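Local coordinates for protein transcriptional regulator (Pseudomonas aeruginosa, PDB 3E7Q) that probably binds cis-regulatory DNA as a dimeric TetR-family transcription factor, consistent with a role as a repressor, at residues Ala65-Thr70 against Trp113-Trp117; Gly86-Leu92 against Val144-Leu148; Arg91-Phe95 against Tyr137-Leu141. All blocks are in the same frame, centred on the assembly; numbering follows the deposited sequence.

Interaction 1 (Ala65-Thr70 against Trp113-Trp117)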
loop_
_atom_site.group_PDB
_atom_site.type_symbol
_atom_site.label_atom_id
_atom_site.label_comp_id
_atom_site.label_asym_id
_atom_site.label_seq_id
_atom_site.Cartn_x
_atom_site.Cartn_y
_atom_site.Cartn_z
ATOM N N ALA B 65 3.374 -12.753 -14.508
ATOM C CA ALA B 65 3.913 -12.774 -13.131
ATOM C C ALA B 65 2.884 -12.315 -12.061
ATOM O O ALA B 65 2.816 -12.910 -10.973
ATOM C CB ALA B 65 5.172 -11.962 -13.020
ATOM N N TYR B 66 2.149 -11.242 -12.372
ATOM C CA TYR B 66 1.123 -10.682 -11.510
ATOM C C TYR B 66 0.049 -11.735 -11.266
ATOM O O TYR B 66 -0.311 -11.982 -10.149
ATOM C CB TYR B 66 0.503 -9.401 -12.141
ATOM C CG TYR B 66 -0.334 -8.458 -11.226
ATOM C CD1 TYR B 66 -0.502 -8.684 -9.866
ATOM C CD2 TYR B 66 -0.892 -7.325 -11.740
ATOM C CE1 TYR B 66 -1.238 -7.834 -9.075
ATOM C CE2 TYR B 66 -1.613 -6.450 -10.964
ATOM C CZ TYR B 66 -1.784 -6.694 -9.632
ATOM O OH TYR B 66 -2.527 -5.823 -8.862
ATOM N N LEU B 67 -0.402 -12.391 -12.323
ATOM C CA LEU B 67 -1.389 -13.462 -12.229
ATOM C C LEU B 67 -0.965 -14.670 -11.412
ATOM O O LEU B 67 -1.788 -15.254 -10.687
ATOM C CB LEU B 67 -1.800 -13.929 -13.629
ATOM C CG LEU B 67 -3.059 -13.276 -14.179
ATOM C CD1 LEU B 67 -3.218 -13.496 -15.688
ATOM C CD2 LEU B 67 -4.345 -13.772 -13.388
ATOM N N ALA B 68 0.288 -15.088 -11.599
ATOM C CA ALA B 68 0.895 -16.150 -10.823
ATOM C C ALA B 68 0.925 -15.748 -9.349
ATOM O O ALA B 68 0.557 -16.531 -8.517
ATOM C CB ALA B 68 2.312 -16.472 -11.323
ATOM N N VAL B 69 1.331 -14.527 -9.034
ATOM C CA VAL B 69 1.578 -14.152 -7.649
ATOM C C VAL B 69 0.220 -14.086 -6.890
ATOM O O VAL B 69 0.053 -14.738 -5.810
ATOM C CB VAL B 69 2.386 -12.847 -7.543
ATOM C CG1 VAL B 69 2.264 -12.237 -6.211
ATOM C CG2 VAL B 69 3.857 -13.076 -7.834
ATOM N N THR B 70 -0.728 -13.335 -7.474
ATOM C CA THR B 70 -2.094 -13.276 -6.973
ATOM C C THR B 70 -2.797 -14.618 -6.894
ATOM O O THR B 70 -3.507 -14.867 -5.931
ATOM C CB THR B 70 -2.981 -12.278 -7.777
ATOM O OG1 THR B 70 -3.000 -12.644 -9.157
ATOM C CG2 THR B 70 -2.459 -10.825 -7.595
ATOM N N TRP B 113 5.025 -6.457 -5.663
ATOM C CA TRP B 113 3.712 -5.792 -5.575
ATOM C C TRP B 113 3.775 -4.298 -5.848
ATOM O O TRP B 113 2.908 -3.749 -6.545
ATOM C CB TRP B 113 3.090 -6.027 -4.205
ATOM C CG TRP B 113 2.689 -7.365 -4.057
ATOM C CD1 TRP B 113 3.468 -8.417 -3.600
ATOM C CD2 TRP B 113 1.418 -7.912 -4.411
ATOM N NE1 TRP B 113 2.735 -9.571 -3.628
ATOM C CE2 TRP B 113 1.477 -9.305 -4.116
ATOM C CE3 TRP B 113 0.232 -7.364 -4.937
ATOM C CZ2 TRP B 113 0.383 -10.171 -4.316
ATOM C CZ3 TRP B 113 -0.862 -8.215 -5.149
ATOM C CH2 TRP B 113 -0.778 -9.609 -4.840
ATOM N N LEU B 114 4.822 -3.652 -5.345
ATOM C CA LEU B 114 4.989 -2.246 -5.569
ATOM C C LEU B 114 5.145 -1.915 -7.081
ATOM O O LEU B 114 4.579 -0.967 -7.596
ATOM C CB LEU B 114 6.139 -1.729 -4.734
ATOM C CG LEU B 114 5.977 -1.624 -3.212
ATOM C CD1 LEU B 114 7.322 -1.159 -2.687
ATOM C CD2 LEU B 114 4.932 -0.658 -2.816
ATOM N N ALA B 115 5.855 -2.781 -7.781
ATOM C CA ALA B 115 6.068 -2.665 -9.205
ATOM C C ALA B 115 4.758 -2.942 -9.981
ATOM O O ALA B 115 4.467 -2.227 -10.949
ATOM C CB ALA B 115 7.227 -3.613 -9.663
ATOM N N PHE B 116 3.982 -3.952 -9.567
ATOM C CA PHE B 116 2.657 -4.232 -10.197
ATOM C C PHE B 116 1.662 -3.072 -10.061
ATOM O O PHE B 116 0.960 -2.674 -10.996
ATOM C CB PHE B 116 2.004 -5.464 -9.559
ATOM C CG PHE B 116 2.777 -6.778 -9.716
ATOM C CD1 PHE B 116 3.426 -7.112 -10.882
ATOM C CD2 PHE B 116 2.751 -7.705 -8.687
ATOM C CE1 PHE B 116 4.079 -8.318 -11.025
ATOM C CE2 PHE B 116 3.402 -8.905 -8.804
ATOM C CZ PHE B 116 4.087 -9.209 -10.009
ATOM N N TRP B 117 1.575 -2.551 -8.858
ATOM C CA TRP B 117 0.713 -1.452 -8.563
ATOM C C TRP B 117 1.061 -0.183 -9.316
ATOM O O TRP B 117 0.197 0.626 -9.577
ATOM C CB TRP B 117 0.793 -1.203 -7.087
ATOM C CG TRP B 117 0.152 -2.226 -6.283
ATOM C CD1 TRP B 117 -0.814 -3.094 -6.687
ATOM C CD2 TRP B 117 0.374 -2.489 -4.900
ATOM N NE1 TRP B 117 -1.207 -3.854 -5.644
ATOM C CE2 TRP B 117 -0.533 -3.485 -4.524
ATOM C CE3 TRP B 117 1.216 -1.943 -3.931
ATOM C CZ2 TRP B 117 -0.582 -4.008 -3.227
ATOM C CZ3 TRP B 117 1.181 -2.437 -2.671
ATOM C CH2 TRP B 117 0.271 -3.456 -2.310
#
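Two helices that cross at a wide angle can be held together almost entirely by aromatic side chains, and the pairing of 65-70 with 113-117 is a compact example. The axes of these short segments run at 127° and come within 11.1 Å at closest approach, a gap filled by rings. Trp-113 comes first: its CB points sideways, but the indole reaches back to the other helix, placing CZ2 3.4 Å from Val-69 CG1 and CH2 3.4 Å from Thr-70 CG2, while Tyr-66 CE1 lies 4.0 Å from Trp-113 CZ3. One turn on, the CA-to-CB bond of Phe-116 points toward 65-70, and its ring forms an offset stack with Tyr-66, centroids 4.5 Å apart and planes 11° from parallel. The stack is reinforced at both roots, since Tyr-66 CA sits over the Phe-116 ring and Phe-116 CB over the Tyr-66 ring. Trp-117 contributes its edge, with CD1 3.9 Å from Tyr-66 OH; that hydroxyl is hydrogen-bonded to His-130. Phe-116 also packs on Leu-24 and Leu-27 of helix 12-34, and Ala-65 on Thr-23. Both helices thus meet helix 12-34, at the junction between DNA-binding and C-terminal domains characteristic of the all-helical TetR fold.

Interaction 2 (Gly86-Leu92 against Val144-Leu148)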
loop_
_atom_site.group_PDB
_atom_site.type_symbol
_atom_site.label_atom_id
_atom_site.label_comp_id
_atom_site.label_asym_id
_atom_site.label_seq_id
_atom_site.Cartn_x
_atom_site.Cartn_y
_atom_site.Cartn_z
ATOM N N GLY B 86 -16.155 -25.102 10.674
ATOM C CA GLY B 86 -17.151 -24.639 9.720
ATOM C C GLY B 86 -17.666 -23.225 9.888
ATOM O O GLY B 86 -18.179 -22.653 8.895
ATOM N N GLY B 87 -17.558 -22.674 11.109
ATOM C CA GLY B 87 -18.227 -21.404 11.455
ATOM C C GLY B 87 -17.554 -20.132 10.946
ATOM O O GLY B 87 -16.389 -20.136 10.596
ATOM N N ALA B 88 -18.253 -19.005 10.961
ATOM C CA ALA B 88 -17.726 -17.771 10.284
ATOM C C ALA B 88 -16.430 -17.217 10.941
ATOM O O ALA B 88 -15.469 -16.894 10.217
ATOM C CB ALA B 88 -18.797 -16.706 10.157
ATOM N N ARG B 89 -16.378 -17.188 12.292
ATOM C CA ARG B 89 -15.229 -16.642 13.040
ATOM C C ARG B 89 -14.011 -17.559 12.962
ATOM O O ARG B 89 -12.899 -17.079 12.741
ATOM C CB ARG B 89 -15.597 -16.258 14.493
ATOM C CG ARG B 89 -16.508 -15.052 14.499
ATOM C CD ARG B 89 -16.205 -13.903 15.439
ATOM N NE ARG B 89 -14.806 -13.411 15.524
ATOM C CZ ARG B 89 -14.450 -12.378 16.286
ATOM N NH1 ARG B 89 -15.368 -11.697 16.922
ATOM N NH2 ARG B 89 -13.198 -12.001 16.379
ATOM N N PRO B 90 -14.205 -18.885 13.088
ATOM C CA PRO B 90 -13.044 -19.757 12.898
ATOM C C PRO B 90 -12.399 -19.670 11.478
ATOM O O PRO B 90 -11.178 -19.666 11.382
ATOM C CB PRO B 90 -13.587 -21.148 13.211
ATOM C CG PRO B 90 -14.764 -20.926 14.067
ATOM C CD PRO B 90 -15.383 -19.657 13.471
ATOM N N ARG B 91 -13.233 -19.551 10.438
ATOM C CA ARG B 91 -12.813 -19.308 9.045
ATOM C C ARG B 91 -12.100 -17.951 8.859
ATOM O O ARG B 91 -11.054 -17.881 8.203
ATOM C CB ARG B 91 -14.009 -19.370 8.083
ATOM C CG ARG B 91 -14.747 -20.679 8.009
ATOM C CD ARG B 91 -15.821 -20.711 6.916
ATOM N NE ARG B 91 -15.961 -22.085 6.444
ATOM C CZ ARG B 91 -17.071 -22.612 5.892
ATOM N NH1 ARG B 91 -18.163 -21.868 5.678
ATOM N NH2 ARG B 91 -17.108 -23.911 5.542
ATOM N N LEU B 92 -12.649 -16.883 9.439
ATOM C CA LEU B 92 -11.954 -15.589 9.437
ATOM C C LEU B 92 -10.584 -15.661 10.184
ATOM O O LEU B 92 -9.604 -15.127 9.692
ATOM C CB LEU B 92 -12.800 -14.434 10.027
ATOM C CG LEU B 92 -13.954 -13.866 9.196
ATOM C CD1 LEU B 92 -14.817 -13.045 10.056
ATOM C CD2 LEU B 92 -13.486 -13.094 7.933
ATOM N N VAL B 144 -17.783 -15.057 3.731
ATOM C CA VAL B 144 -17.691 -15.360 5.160
ATOM C C VAL B 144 -18.320 -14.243 6.045
ATOM O O VAL B 144 -18.866 -14.535 7.083
ATOM C CB VAL B 144 -16.263 -15.907 5.609
ATOM C CG1 VAL B 144 -15.151 -15.216 5.008
ATOM C CG2 VAL B 144 -16.129 -15.874 7.135
ATOM N N LEU B 145 -18.288 -12.987 5.605
ATOM C CA LEU B 145 -18.941 -11.901 6.313
ATOM C C LEU B 145 -20.454 -12.039 6.261
ATOM O O LEU B 145 -21.125 -11.670 7.218
ATOM C CB LEU B 145 -18.491 -10.568 5.800
ATOM C CG LEU B 145 -17.037 -10.253 6.140
ATOM C CD1 LEU B 145 -16.609 -9.035 5.372
ATOM C CD2 LEU B 145 -16.914 -10.080 7.648
ATOM N N ARG B 146 -20.953 -12.634 5.173
ATOM C CA ARG B 146 -22.354 -13.004 5.069
ATOM C C ARG B 146 -22.755 -14.127 5.953
ATOM O O ARG B 146 -23.830 -14.081 6.512
ATOM C CB ARG B 146 -22.705 -13.419 3.675
ATOM C CG ARG B 146 -22.761 -12.216 2.809
ATOM C CD ARG B 146 -23.430 -12.498 1.523
ATOM N NE ARG B 146 -23.573 -11.223 0.884
ATOM C CZ ARG B 146 -23.484 -11.037 -0.412
ATOM N NH1 ARG B 146 -23.250 -12.076 -1.206
ATOM N NH2 ARG B 146 -23.589 -9.795 -0.888
ATOM N N GLN B 147 -21.920 -15.148 6.037
ATOM C CA GLN B 147 -22.100 -16.214 7.045
ATOM C C GLN B 147 -22.153 -15.614 8.445
ATOM O O GLN B 147 -23.076 -15.867 9.188
ATOM C CB GLN B 147 -20.938 -17.208 6.926
ATOM C CG GLN B 147 -21.253 -18.546 7.425
ATOM C CD GLN B 147 -20.046 -19.463 7.563
ATOM O OE1 GLN B 147 -18.947 -19.156 7.133
ATOM N NE2 GLN B 147 -20.272 -20.594 8.155
ATOM N N LEU B 148 -21.185 -14.764 8.759
ATOM C CA LEU B 148 -21.169 -14.018 10.011
ATOM C C LEU B 148 -22.447 -13.265 10.317
ATOM O O LEU B 148 -22.964 -13.354 11.444
ATOM C CB LEU B 148 -19.999 -13.046 10.104
ATOM C CG LEU B 148 -19.601 -12.477 11.479
ATOM C CD1 LEU B 148 -19.158 -13.583 12.452
ATOM C CD2 LEU B 148 -18.456 -11.479 11.291
#
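Apolar packing and polar ties can share one helix-helix contact, as at the start of helix 88-99. Gly-86, still in the loop, offers its O to Gln-147 NE2 in a nearly straight hydrogen bond of 3.0 Å. Gly-87 is the N-cap. Ala-88 then points directly at 144-148, and its small side chain permits close approach: CB lies 3.4 Å from Leu-148 N, and the CA atoms of Ala-88 and Leu-148 are 5.1 Å apart. Arg-89 lends its aliphatic part, CG meeting Leu-148 CD1 at 3.7 Å, while its guanidinium forms salt bridges with Asp-198, Glu-194 and Glu-201 of helix 186-204. Arg-91 passes Val-144 and donates from NH1 to Gln-147 OE1 at 3.2 Å. Leu-92 closes the segment against Val-144, with CG 3.6 Å from Val-144 CG2, and reaches Leu-145 and Leu-148 through CD1. The short helical segments run roughly antiparallel, at 150° with axes 9.2 Å apart. Gln-147 therefore uses both ends of its amide, donating a hydrogen bond from NE2 to the Gly-86 carbonyl and accepting one at OE1 from Arg-91, so that a single neutral side chain joins the loop and the first turn of helix 88-99 to helix 124-152.

Interaction 3 (Arg91-Phe95 against Tyr137-Leu141)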
loop_
_atom_site.group_PDB
_atom_site.type_symbol
_atom_site.label_atom_id
_atom_site.label_comp_id
_atom_site.label_asym_id
_atom_site.label_seq_id
_atom_site.Cartn_x
_atom_site.Cartn_y
_atom_site.Cartn_z
ATOM N N ARG B 91 -13.233 -19.551 10.438
ATOM C CA ARG B 91 -12.813 -19.308 9.045
ATOM C C ARG B 91 -12.100 -17.951 8.859
ATOM O O ARG B 91 -11.054 -17.881 8.203
ATOM C CB ARG B 91 -14.009 -19.370 8.083
ATOM C CG ARG B 91 -14.747 -20.679 8.009
ATOM C CD ARG B 91 -15.821 -20.711 6.916
ATOM N NE ARG B 91 -15.961 -22.085 6.444
ATOM C CZ ARG B 91 -17.071 -22.612 5.892
ATOM N NH1 ARG B 91 -18.163 -21.868 5.678
ATOM N NH2 ARG B 91 -17.108 -23.911 5.542
ATOM N N LEU B 92 -12.649 -16.883 9.439
ATOM C CA LEU B 92 -11.954 -15.589 9.437
ATOM C C LEU B 92 -10.584 -15.661 10.184
ATOM O O LEU B 92 -9.604 -15.127 9.692
ATOM C CB LEU B 92 -12.800 -14.434 10.027
ATOM C CG LEU B 92 -13.954 -13.866 9.196
ATOM C CD1 LEU B 92 -14.817 -13.045 10.056
ATOM C CD2 LEU B 92 -13.486 -13.094 7.933
ATOM N N SER B 93 -10.552 -16.285 11.356
ATOM C CA SER B 93 -9.298 -16.481 12.112
ATOM C C SER B 93 -8.270 -17.259 11.377
ATOM O O SER B 93 -7.107 -16.950 11.479
ATOM C CB SER B 93 -9.555 -17.183 13.444
ATOM O OG SER B 93 -10.529 -16.438 14.100
ATOM N N ALA B 94 -8.690 -18.276 10.647
ATOM C CA ALA B 94 -7.766 -19.033 9.832
ATOM C C ALA B 94 -7.243 -18.133 8.702
ATOM O O ALA B 94 -6.060 -18.102 8.487
ATOM C CB ALA B 94 -8.418 -20.310 9.297
ATOM N N PHE B 95 -8.116 -17.397 8.008
ATOM C CA PHE B 95 -7.717 -16.361 7.045
ATOM C C PHE B 95 -6.669 -15.399 7.604
ATOM O O PHE B 95 -5.676 -15.189 6.971
ATOM C CB PHE B 95 -8.921 -15.563 6.581
ATOM C CG PHE B 95 -8.694 -14.721 5.361
ATOM C CD1 PHE B 95 -9.118 -15.162 4.088
ATOM C CD2 PHE B 95 -8.179 -13.401 5.468
ATOM C CE1 PHE B 95 -8.931 -14.337 2.938
ATOM C CE2 PHE B 95 -7.990 -12.620 4.349
ATOM C CZ PHE B 95 -8.353 -13.093 3.084
ATOM N N TYR B 137 -10.523 -11.653 -4.173
ATOM C CA TYR B 137 -10.096 -11.546 -2.800
ATOM C C TYR B 137 -11.272 -11.069 -1.904
ATOM O O TYR B 137 -11.645 -11.705 -0.867
ATOM C CB TYR B 137 -8.878 -10.611 -2.747
ATOM C CG TYR B 137 -8.267 -10.415 -1.376
ATOM C CD1 TYR B 137 -7.306 -11.289 -0.885
ATOM C CD2 TYR B 137 -8.650 -9.357 -0.584
ATOM C CE1 TYR B 137 -6.746 -11.103 0.342
ATOM C CE2 TYR B 137 -8.140 -9.182 0.694
ATOM C CZ TYR B 137 -7.188 -10.056 1.153
ATOM O OH TYR B 137 -6.640 -9.828 2.375
ATOM N N ARG B 138 -11.883 -9.979 -2.326
ATOM C CA ARG B 138 -13.104 -9.461 -1.652
ATOM C C ARG B 138 -14.304 -10.435 -1.673
ATOM O O ARG B 138 -15.034 -10.480 -0.702
ATOM C CB ARG B 138 -13.524 -8.087 -2.219
ATOM C CG ARG B 138 -12.631 -6.940 -1.766
ATOM C CD ARG B 138 -13.104 -5.612 -2.279
ATOM N NE ARG B 138 -12.997 -5.566 -3.751
ATOM C CZ ARG B 138 -13.980 -5.262 -4.591
ATOM N NH1 ARG B 138 -15.174 -4.912 -4.169
ATOM N NH2 ARG B 138 -13.758 -5.293 -5.876
ATOM N N ALA B 139 -14.555 -11.122 -2.790
ATOM C CA ALA B 139 -15.657 -12.091 -2.902
ATOM C C ALA B 139 -15.471 -13.153 -1.814
ATOM O O ALA B 139 -16.446 -13.546 -1.179
ATOM C CB ALA B 139 -15.707 -12.767 -4.299
ATOM N N LEU B 140 -14.228 -13.605 -1.591
ATOM C CA LEU B 140 -13.960 -14.596 -0.527
ATOM C C LEU B 140 -14.369 -14.085 0.845
ATOM O O LEU B 140 -14.940 -14.834 1.671
ATOM C CB LEU B 140 -12.482 -14.882 -0.461
ATOM C CG LEU B 140 -11.933 -16.247 -0.133
ATOM C CD1 LEU B 140 -12.503 -17.329 -1.106
ATOM C CD2 LEU B 140 -10.443 -16.138 -0.274
ATOM N N LEU B 141 -14.010 -12.831 1.109
ATOM C CA LEU B 141 -14.318 -12.198 2.380
ATOM C C LEU B 141 -15.801 -11.838 2.478
ATOM O O LEU B 141 -16.350 -11.919 3.562
ATOM C CB LEU B 141 -13.420 -10.981 2.657
ATOM C CG LEU B 141 -11.967 -11.254 3.029
ATOM C CD1 LEU B 141 -11.155 -9.988 2.905
ATOM C CD2 LEU B 141 -11.884 -11.864 4.466
#
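Phe-95 extends its ring into the space between helices 88-99 and 124-152, where Leu-141 lies over one face: Leu-141 CD2 sits 3.9 Å from the ring centroid and only 9° off the normal, a well-formed CH-pi contact. Around the rim of the same ring, Leu-140 CD2 approaches Phe-95 CE1 at 4.0 Å and Tyr-137 OH approaches Phe-95 CE2 at 3.7 Å. The two aromatic rings make an offset edge-to-face pair, the phenylalanine edge directed at the tyrosine face, with centroids 5.7 Å apart and planes at 61°. This is a case of one large side chain bridging two helices where their segments stand well apart, in the C-terminal helical domain of a TetR-family protein: the axes of 91-95 and 137-141 are 12.7 Å apart at closest approach, and even the nearest CA atoms, those of Leu-92 and Leu-141, are 8.2 Å apart. Other helices also line this interior, for Phe-95 touches Ile-81 and Leu-140 touches Met-74, both on helix 58-82, while Tyr-137 rests on Leu-170 of helix 159-179. One turn before Phe-95, Leu-92 begins sideways, yet its end swings inward until CD2 stands 4.0 Å from Leu-141 CD2, the same methyl that lies over the phenylalanine ring.

Taken together, the contacts show how chemistry changes along a helical protein. Interactions 2 and 3 are neighbours, their centres about 8 Å apart: both join helix 88-99 to helix 124-152 and share Arg-91 and Leu-92. Leu-92 takes part in both, whereas Arg-91 acts in interaction 2 alone. Interaction 3 is buried and apolar; interaction 2, partly buried and farther from the chain centre, adds hydrogen bonds to its leucine and valine packing. Interaction 1, buried like interaction 3, uses helices 58-82 and 110-120, lies about 7 Å from the chain centre, and relies on a near-parallel ring stack rather than an edge-to-face pair. The nearest atoms of interactions 1 and 3 are about 7 Å apart.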